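Hypothetical protein PA2201 (Pseudomonas aeruginosa, PDB 2FEF) is of unknown function but is probably an immunity protein that protects against a PoNe-family bacterial toxin. Local coordinates at residues 88-92 / 252-258; 141-146 / 197-201; 156-160 / 284-288. All blocks are in the same frame, centred on the assembly; numbering follows the deposited sequence.

Interaction 1 (88-92 / 252-258); sequences LKAID and AWGWWAM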
loop_
_atom_site.group_PDB
_atom_site.type_symbol
_atom_site.label_atom_id
_atom_site.label_comp_id
_atom_site.label_asym_id
_atom_site.label_seq_id
_atom_site.Cartn_x
_atom_site.Cartn_y
_atom_site.Cartn_z
ATOM N N LEU B 88 14.499 -11.684 -3.823
ATOM C CA LEU B 88 13.996 -12.946 -4.343
ATOM C C LEU B 88 13.380 -12.800 -5.739
ATOM O O LEU B 88 13.709 -13.559 -6.647
ATOM C CB LEU B 88 13.001 -13.563 -3.331
ATOM C CG LEU B 88 12.400 -14.888 -3.813
ATOM C CD1 LEU B 88 13.487 -15.980 -3.974
ATOM C CD2 LEU B 88 11.291 -15.309 -2.875
ATOM N N LYS B 89 12.491 -11.828 -5.925
ATOM C CA LYS B 89 11.914 -11.608 -7.245
ATOM C C LYS B 89 12.989 -11.322 -8.306
ATOM O O LYS B 89 12.888 -11.757 -9.463
ATOM C CB LYS B 89 10.943 -10.435 -7.155
ATOM C CG LYS B 89 9.732 -10.777 -6.290
ATOM C CD LYS B 89 8.775 -11.720 -7.037
ATOM C CE LYS B 89 7.815 -12.359 -6.046
ATOM N NZ LYS B 89 6.958 -13.340 -6.790
ATOM N N ALA B 90 14.020 -10.565 -7.921
ATOM C CA ALA B 90 15.100 -10.243 -8.853
ATOM C C ALA B 90 15.903 -11.517 -9.251
ATOM O O ALA B 90 16.310 -11.676 -10.398
ATOM C CB ALA B 90 16.011 -9.206 -8.217
ATOM N N ILE B 91 16.130 -12.411 -8.301
ATOM C CA ILE B 91 16.722 -13.726 -8.603
ATOM C C ILE B 91 15.862 -14.512 -9.623
ATOM O O ILE B 91 16.364 -14.997 -10.684
ATOM C CB ILE B 91 16.926 -14.602 -7.309
ATOM C CG1 ILE B 91 17.835 -13.863 -6.300
ATOM C CG2 ILE B 91 17.575 -15.990 -7.738
ATOM C CD1 ILE B 91 17.864 -14.490 -4.908
ATOM N N ASP B 92 14.570 -14.642 -9.324
ATOM C CA ASP B 92 13.624 -15.288 -10.287
ATOM C C ASP B 92 13.728 -14.704 -11.701
ATOM O O ASP B 92 13.731 -15.434 -12.705
ATOM C CB ASP B 92 12.179 -15.077 -9.825
ATOM C CG ASP B 92 11.743 -16.016 -8.703
ATOM O OD1 ASP B 92 12.506 -16.922 -8.310
ATOM O OD2 ASP B 92 10.603 -15.797 -8.182
ATOM N N ALA B 252 11.351 -14.916 0.932
ATOM C CA ALA B 252 12.811 -14.703 0.872
ATOM C C ALA B 252 13.579 -15.818 0.156
ATOM O O ALA B 252 14.637 -15.579 -0.393
ATOM C CB ALA B 252 13.395 -14.501 2.265
ATOM N N TRP B 253 13.033 -17.027 0.186
ATOM C CA TRP B 253 13.818 -18.244 -0.167
ATOM C C TRP B 253 13.243 -18.899 -1.425
ATOM O O TRP B 253 13.964 -19.137 -2.430
ATOM C CB TRP B 253 13.779 -19.132 1.093
ATOM C CG TRP B 253 14.303 -20.541 1.009
ATOM C CD1 TRP B 253 15.249 -21.038 0.163
ATOM C CD2 TRP B 253 13.884 -21.615 1.828
ATOM N NE1 TRP B 253 15.464 -22.385 0.421
ATOM C CE2 TRP B 253 14.634 -22.760 1.444
ATOM C CE3 TRP B 253 12.931 -21.740 2.853
ATOM C CZ2 TRP B 253 14.457 -24.003 2.051
ATOM C CZ3 TRP B 253 12.769 -22.988 3.453
ATOM C CH2 TRP B 253 13.536 -24.082 3.060
ATOM N N GLY B 254 11.934 -19.150 -1.387
ATOM C CA GLY B 254 11.169 -19.620 -2.549
ATOM C C GLY B 254 11.699 -20.917 -3.157
ATOM O O GLY B 254 11.894 -21.928 -2.465
ATOM N N TRP B 255 11.943 -20.857 -4.461
ATOM C CA TRP B 255 12.356 -21.993 -5.289
ATOM C C TRP B 255 13.803 -22.443 -5.051
ATOM O O TRP B 255 14.178 -23.559 -5.389
ATOM C CB TRP B 255 12.214 -21.515 -6.732
ATOM C CG TRP B 255 12.512 -22.453 -7.856
ATOM C CD1 TRP B 255 13.653 -22.520 -8.591
ATOM C CD2 TRP B 255 11.609 -23.397 -8.410
ATOM N NE1 TRP B 255 13.524 -23.455 -9.580
ATOM C CE2 TRP B 255 12.262 -24.008 -9.498
ATOM C CE3 TRP B 255 10.295 -23.772 -8.106
ATOM C CZ2 TRP B 255 11.658 -25.002 -10.265
ATOM C CZ3 TRP B 255 9.689 -24.755 -8.882
ATOM C CH2 TRP B 255 10.373 -25.360 -9.946
ATOM N N TRP B 256 14.623 -21.558 -4.492
ATOM C CA TRP B 256 16.073 -21.675 -4.641
ATOM C C TRP B 256 16.788 -22.410 -3.530
ATOM O O TRP B 256 16.651 -22.077 -2.371
ATOM C CB TRP B 256 16.683 -20.265 -4.819
ATOM C CG TRP B 256 16.055 -19.625 -6.013
ATOM C CD1 TRP B 256 15.156 -18.593 -6.024
ATOM C CD2 TRP B 256 16.224 -20.035 -7.361
ATOM N NE1 TRP B 256 14.754 -18.341 -7.310
ATOM C CE2 TRP B 256 15.404 -19.204 -8.156
ATOM C CE3 TRP B 256 16.986 -21.042 -7.979
ATOM C CZ2 TRP B 256 15.323 -19.332 -9.538
ATOM C CZ3 TRP B 256 16.904 -21.178 -9.359
ATOM C CH2 TRP B 256 16.083 -20.325 -10.126
ATOM N N ALA B 257 17.604 -23.389 -3.917
ATOM C CA ALA B 257 18.521 -24.028 -2.986
ATOM C C ALA B 257 19.704 -23.118 -2.726
ATOM O O ALA B 257 20.825 -23.407 -3.139
ATOM C CB ALA B 257 19.018 -25.391 -3.569
HETATM N N MSE B 258 19.453 -22.038 -1.993
HETATM C CA MSE B 258 20.456 -21.005 -1.679
HETATM C C MSE B 258 21.533 -21.555 -0.794
HETATM O O MSE B 258 22.686 -21.144 -0.899
HETATM C CB MSE B 258 19.757 -19.917 -0.842
HETATM C CG MSE B 258 18.831 -19.174 -1.662
HETATM SE SE MSE B 258 18.066 -17.759 -0.523
HETATM C CE MSE B 258 17.040 -17.043 -1.983
HETATM O O HOH W 1 11.407 -18.335 -5.984
#

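Interaction 2 (141-146 / 197-201); sequences PRTGQY and ETFHP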
loop_
_atom_site.group_PDB
_atom_site.type_symbol
_atom_site.label_atom_id
_atom_site.label_comp_id
_atom_site.label_asym_id
_atom_site.label_seq_id
_atom_site.Cartn_x
_atom_site.Cartn_y
_atom_site.Cartn_z
ATOM N N PRO B 141 15.598 -16.859 14.209
ATOM C CA PRO B 141 15.714 -17.972 13.267
ATOM C C PRO B 141 15.054 -19.255 13.773
ATOM O O PRO B 141 14.736 -20.115 12.989
ATOM C CB PRO B 141 17.229 -18.175 13.168
ATOM C CG PRO B 141 17.791 -16.862 13.496
ATOM C CD PRO B 141 16.932 -16.479 14.712
ATOM N N ARG B 142 14.807 -19.361 15.082
ATOM C CA ARG B 142 14.123 -20.566 15.605
ATOM C C ARG B 142 12.664 -20.642 15.161
ATOM O O ARG B 142 12.040 -21.730 15.193
ATOM C CB ARG B 142 14.231 -20.627 17.142
ATOM C CG ARG B 142 15.598 -21.115 17.604
ATOM C CD ARG B 142 15.772 -20.908 19.133
ATOM N NE ARG B 142 17.179 -21.042 19.505
ATOM C CZ ARG B 142 17.770 -22.198 19.773
ATOM N NH1 ARG B 142 17.078 -23.331 19.744
ATOM N NH2 ARG B 142 19.058 -22.231 20.074
ATOM N N THR B 143 12.115 -19.492 14.771
ATOM C CA THR B 143 10.740 -19.403 14.290
ATOM C C THR B 143 10.634 -19.542 12.759
ATOM O O THR B 143 11.616 -19.815 12.084
ATOM C CB THR B 143 10.149 -18.074 14.661
ATOM O OG1 THR B 143 10.787 -17.043 13.891
ATOM C CG2 THR B 143 10.365 -17.795 16.166
ATOM N N GLY B 144 9.441 -19.283 12.230
ATOM C CA GLY B 144 9.210 -19.249 10.784
ATOM C C GLY B 144 9.987 -18.183 10.023
ATOM O O GLY B 144 9.922 -18.150 8.805
ATOM N N GLN B 145 10.689 -17.308 10.747
ATOM C CA GLN B 145 11.482 -16.256 10.114
ATOM C C GLN B 145 12.758 -16.779 9.494
ATOM O O GLN B 145 13.409 -16.049 8.747
ATOM C CB GLN B 145 11.876 -15.166 11.116
ATOM C CG GLN B 145 10.811 -14.118 11.387
ATOM C CD GLN B 145 11.304 -13.017 12.317
ATOM O OE1 GLN B 145 11.566 -13.259 13.491
ATOM N NE2 GLN B 145 11.434 -11.796 11.787
ATOM N N TYR B 146 13.140 -18.007 9.840
ATOM C CA TYR B 146 14.418 -18.605 9.397
ATOM C C TYR B 146 14.765 -18.326 7.920
ATOM O O TYR B 146 15.907 -18.028 7.635
ATOM C CB TYR B 146 14.414 -20.119 9.625
ATOM C CG TYR B 146 15.761 -20.800 9.464
ATOM C CD1 TYR B 146 16.655 -20.891 10.551
ATOM C CD2 TYR B 146 16.123 -21.424 8.255
ATOM C CE1 TYR B 146 17.883 -21.544 10.430
ATOM C CE2 TYR B 146 17.352 -22.066 8.128
ATOM C CZ TYR B 146 18.217 -22.139 9.206
ATOM O OH TYR B 146 19.425 -22.780 9.071
ATOM N N GLU B 197 22.608 -27.923 16.714
ATOM C CA GLU B 197 21.167 -27.850 16.492
ATOM C C GLU B 197 20.809 -27.631 15.025
ATOM O O GLU B 197 21.582 -27.049 14.255
ATOM C CB GLU B 197 20.540 -26.712 17.294
ATOM C CG GLU B 197 20.772 -26.745 18.809
ATOM C CD GLU B 197 20.064 -25.589 19.504
ATOM O OE1 GLU B 197 20.737 -24.610 19.900
ATOM O OE2 GLU B 197 18.825 -25.637 19.617
ATOM N N THR B 198 19.619 -28.093 14.661
ATOM C CA THR B 198 18.965 -27.708 13.403
ATOM C C THR B 198 17.571 -27.172 13.780
ATOM O O THR B 198 16.726 -27.924 14.288
ATOM C CB THR B 198 18.859 -28.907 12.448
ATOM O OG1 THR B 198 20.177 -29.370 12.107
ATOM C CG2 THR B 198 18.112 -28.529 11.152
ATOM N N PHE B 199 17.346 -25.878 13.554
ATOM C CA PHE B 199 16.092 -25.251 13.951
ATOM C C PHE B 199 14.868 -25.785 13.206
ATOM O O PHE B 199 13.777 -25.817 13.764
ATOM C CB PHE B 199 16.171 -23.722 13.843
ATOM C CG PHE B 199 17.193 -23.093 14.772
ATOM C CD1 PHE B 199 17.700 -23.796 15.869
ATOM C CD2 PHE B 199 17.656 -21.805 14.536
ATOM C CE1 PHE B 199 18.656 -23.220 16.705
ATOM C CE2 PHE B 199 18.588 -21.215 15.382
ATOM C CZ PHE B 199 19.086 -21.921 16.463
ATOM N N HIS B 200 15.066 -26.189 11.946
ATOM C CA HIS B 200 13.979 -26.652 11.088
ATOM C C HIS B 200 14.429 -27.933 10.383
ATOM O O HIS B 200 14.995 -27.881 9.292
ATOM C CB HIS B 200 13.605 -25.539 10.117
ATOM C CG HIS B 200 13.247 -24.261 10.816
ATOM N ND1 HIS B 200 11.969 -24.000 11.254
ATOM C CD2 HIS B 200 14.002 -23.200 11.193
ATOM C CE1 HIS B 200 11.947 -22.829 11.869
ATOM N NE2 HIS B 200 13.164 -22.312 11.820
ATOM N N PRO B 201 14.222 -29.088 11.042
ATOM C CA PRO B 201 14.746 -30.358 10.579
ATOM C C PRO B 201 14.237 -30.754 9.181
ATOM O O PRO B 201 14.900 -31.512 8.481
ATOM C CB PRO B 201 14.274 -31.360 11.654
ATOM C CG PRO B 201 13.971 -30.526 12.859
ATOM C CD PRO B 201 13.474 -29.221 12.312
HETATM O O HOH W 2 13.255 -24.144 15.827
#

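Interaction 3 (156-160 / 284-288); sequences GVLLD and LVDYA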
loop_
_atom_site.group_PDB
_atom_site.type_symbol
_atom_site.label_atom_id
_atom_site.label_comp_id
_atom_site.label_asym_id
_atom_site.label_seq_id
_atom_site.Cartn_x
_atom_site.Cartn_y
_atom_site.Cartn_z
ATOM N N GLY B 156 24.575 -13.337 0.975
ATOM C CA GLY B 156 25.876 -12.686 1.300
ATOM C C GLY B 156 27.060 -13.414 0.641
ATOM O O GLY B 156 27.965 -12.793 0.085
ATOM N N VAL B 157 27.091 -14.719 0.797
ATOM C CA VAL B 157 28.106 -15.577 0.181
ATOM C C VAL B 157 28.014 -15.564 -1.366
ATOM O O VAL B 157 29.018 -15.396 -2.080
ATOM C CB VAL B 157 27.957 -17.037 0.709
ATOM C CG1 VAL B 157 28.922 -17.978 -0.050
ATOM C CG2 VAL B 157 28.236 -17.139 2.224
ATOM N N LEU B 158 26.811 -15.736 -1.886
ATOM C CA LEU B 158 26.598 -15.877 -3.340
ATOM C C LEU B 158 26.825 -14.556 -4.083
ATOM O O LEU B 158 27.084 -14.543 -5.288
ATOM C CB LEU B 158 25.176 -16.418 -3.608
ATOM C CG LEU B 158 25.028 -17.936 -3.368
ATOM C CD1 LEU B 158 23.606 -18.319 -3.331
ATOM C CD2 LEU B 158 25.800 -18.760 -4.496
ATOM N N LEU B 159 26.714 -13.442 -3.357
ATOM C CA LEU B 159 26.923 -12.143 -3.981
ATOM C C LEU B 159 28.215 -11.451 -3.579
ATOM O O LEU B 159 28.383 -10.260 -3.840
ATOM C CB LEU B 159 25.679 -11.230 -3.783
ATOM C CG LEU B 159 24.370 -11.822 -4.328
ATOM C CD1 LEU B 159 23.098 -11.001 -3.873
ATOM C CD2 LEU B 159 24.431 -12.034 -5.888
ATOM N N ASP B 160 29.138 -12.198 -2.987
ATOM C CA ASP B 160 30.472 -11.708 -2.610
ATOM C C ASP B 160 30.369 -10.451 -1.744
ATOM O O ASP B 160 31.085 -9.438 -1.953
ATOM C CB ASP B 160 31.408 -11.524 -3.840
ATOM C CG ASP B 160 32.847 -11.104 -3.446
ATOM O OD1 ASP B 160 33.425 -11.682 -2.490
ATOM O OD2 ASP B 160 33.405 -10.194 -4.101
ATOM N N LEU B 284 25.398 -17.820 -10.073
ATOM C CA LEU B 284 25.816 -17.012 -8.947
ATOM C C LEU B 284 27.027 -17.586 -8.251
ATOM O O LEU B 284 27.885 -16.821 -7.776
ATOM C CB LEU B 284 24.666 -16.789 -7.944
ATOM C CG LEU B 284 23.498 -15.990 -8.526
ATOM C CD1 LEU B 284 22.448 -15.686 -7.436
ATOM C CD2 LEU B 284 24.020 -14.647 -9.138
ATOM N N VAL B 285 27.107 -18.919 -8.195
ATOM C CA VAL B 285 28.367 -19.561 -7.803
ATOM C C VAL B 285 29.508 -18.974 -8.631
ATOM O O VAL B 285 30.532 -18.553 -8.088
ATOM C CB VAL B 285 28.279 -21.100 -7.896
ATOM C CG1 VAL B 285 29.671 -21.750 -7.607
ATOM C CG2 VAL B 285 27.173 -21.623 -6.916
ATOM N N ASP B 286 29.324 -18.936 -9.955
ATOM C CA ASP B 286 30.357 -18.432 -10.848
ATOM C C ASP B 286 30.683 -16.966 -10.564
ATOM O O ASP B 286 31.859 -16.607 -10.509
ATOM C CB ASP B 286 29.952 -18.651 -12.320
ATOM C CG ASP B 286 29.829 -20.131 -12.692
ATOM O OD1 ASP B 286 30.409 -20.994 -11.976
ATOM O OD2 ASP B 286 29.150 -20.443 -13.722
ATOM N N TYR B 287 29.638 -16.149 -10.376
ATOM C CA TYR B 287 29.753 -14.719 -10.084
ATOM C C TYR B 287 30.573 -14.465 -8.818
ATOM O O TYR B 287 31.522 -13.666 -8.842
ATOM C CB TYR B 287 28.361 -14.074 -9.927
ATOM C CG TYR B 287 28.393 -12.660 -9.420
ATOM C CD1 TYR B 287 28.752 -11.610 -10.262
ATOM C CD2 TYR B 287 28.095 -12.362 -8.084
ATOM C CE1 TYR B 287 28.789 -10.300 -9.803
ATOM C CE2 TYR B 287 28.129 -11.050 -7.627
ATOM C CZ TYR B 287 28.508 -10.030 -8.490
ATOM O OH TYR B 287 28.536 -8.722 -8.042
ATOM N N ALA B 288 30.190 -15.125 -7.718
ATOM C CA ALA B 288 30.876 -14.964 -6.438
ATOM C C ALA B 288 32.366 -15.387 -6.540
ATOM O O ALA B 288 33.247 -14.692 -6.023
ATOM C CB ALA B 288 30.152 -15.774 -5.365
HETATM O O HOH W 3 33.398 -14.456 -3.357
#

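Interaction 1 (88-92 / 252-258)
Leu88 and Ala252 bring the two backbones closest, with 5.6 Å between their CA atoms. The gap widens to 8.5 Å between the CA atoms of Asp92 and Trp255. Residues 88-92 lie in the last turn or so of helix 66-93. Residues 252-257 are a loop with a type II' beta turn from Trp253 to Trp256 and Gly254 at positive phi. Met258 opens helix 258-267, with Ala257 as its N-cap.

Leu88 and Trp256 carry most of the contact. Trp256 NE1 gives a hydrogen bond of 2.8 Å to Asp92 OD1, at an N-H...O angle of 158°. The oxygen lies in the ring plane, while the carboxylate is turned 50° from the indole. A water joins the same OD1 to Trp255 N, and Asp92 OD2 makes a salt bridge to Arg31. Ile91 CG2 sits over one indole face, a CH-pi contact 3.9 Å from the five-membered ring centroid. Trp255 CD1 lies over the opposite face. Leu88 CD1 reaches the indole edge, 3.7 Å from Trp256 CD1, and lies 3.5 Å from Trp253 O. Selenomethionine Met258 runs extended to place CE 4.0 Å from Ile91 CD1.

This buried helix-to-turn junction joins the N-terminal and PoNi-type C-terminal regions of an all-helical fold.

Interaction 2 (141-146 / 197-201)
Arg142 and Glu197 form an end-on, two-pronged salt bridge at the exposed side of the contact. Arg142 NH1 meets Glu197 OE2 at 2.9 Å, and Arg142 NH2 meets Glu197 OE1 at 2.9 Å. Both oxygens are approached on the syn side, but the two flat groups are turned 38° apart. Arg142 NE has a second acidic partner, Asp176.

The same arginine lies over Phe199. Its CG stands above the ring centre, 3.5 Å from the centroid, in a CH-pi contact. The chain runs on extended from CG to NE, and chi4 of -85° swings the guanidinium round, leaving its plane 41° from the ring. Arg142 CZ is then 3.4 Å from Phe199 CE1. Pro141 CB and Tyr146 CE1 touch Phe199 at CD2.

His200 ties its ring to the 141-146 backbone. Its NE2 donates to Pro141 O at 2.9 Å, with the acceptor near the imidazole plane and the nitrogen in the carbonyl plane. Tyr146 CB packs 3.3 Å from His200 NE2, and the two rings meet obliquely. Tyr146 OH is held by Asp178. A water donates to both Arg142 O and Phe199 O.

Each segment leads into a helix. Thr143 OG1 accepts from Gln145 N, 3.2 Å away, in a capping bond before helix 146-158, within a type I turn from Thr143 to Tyr146. Thr143 OG1 is also hydrogen-bonded to Ala140 O. His200 is the N-cap of helix 201-204. In this all-helical fold, the loop before helix 146-158 thus packs on the N-cap loop of helix 201-204.

Interaction 3 (156-160 / 284-288)
Ala288 packs its methyl group against the carbonyl oxygens at the end of helix 146-158. Its CB lies 3.3 Å from Leu158 O and 3.5 Å from Val157 O. The backbones come closest here, with the CA atoms of Asp160 and Ala288 5.0 Å apart, consistent with the small side chain at 288.

Apolar side chains make up much of the rest. Leu158 CD2 touches two residues of helix 282-292, Val285 at CG2 (4.0 Å) and Leu284 at CB. On Leu159 it is again CD2 that makes contact, 4.2 Å from Leu284 CD2, and the two side chains cross at a slant. The Tyr287 ring presents its edge to the C-terminal end of helix 146-158. Its CD2 is 3.7 Å from Leu158 O, and CE2, on the same edge, comes near Leu159 O. With CG anti to the backbone N (chi1 171°), the tyrosine ring is directed at this carbonyl pair.

The helix ends in a Schellman motif. Asp160 is its C-prime residue, with positive phi; the N-H of the residue after Asp160 bonds to Gly156 O, and Asp160 N bonds weakly to Val157 O. Leu159 is the first residue to leave helical angles.

The polar contacts lie beside this cap. A water donates to Asp160 OD1 at 2.9 Å and to Ala288 O at 2.7 Å, bridging the segments. Asp160 OD2 forms a salt bridge with Arg291, further along helix 282-292. Arg101 of helix 97-127 donates to Asp160 O.

How the interactions relate
Interactions 1 and 3 are neighbours, with centres 14 Å apart. They touch where Met258 O packs 3.8 Å from Leu158 CD1. Leu100 of helix 97-127 is shared, since it meets Ile91 of interaction 1 and Leu159 and Leu284 of interaction 3. Interaction 2 touches neither. From interaction 1 its centre is about 18 Å away and its nearest atoms about 6 Å; from interaction 3, about 24 Å and 12 Å. Helix 146-158 connects it, starting at interaction 2 and ending at interaction 3, while Ala252, Trp253 and Met258 of interaction 1 pack on it between. Phe204 meets the rings of Trp253 and Tyr146. Along the chain, interaction 2 is nested within interaction 1, and interaction 3 crosses both.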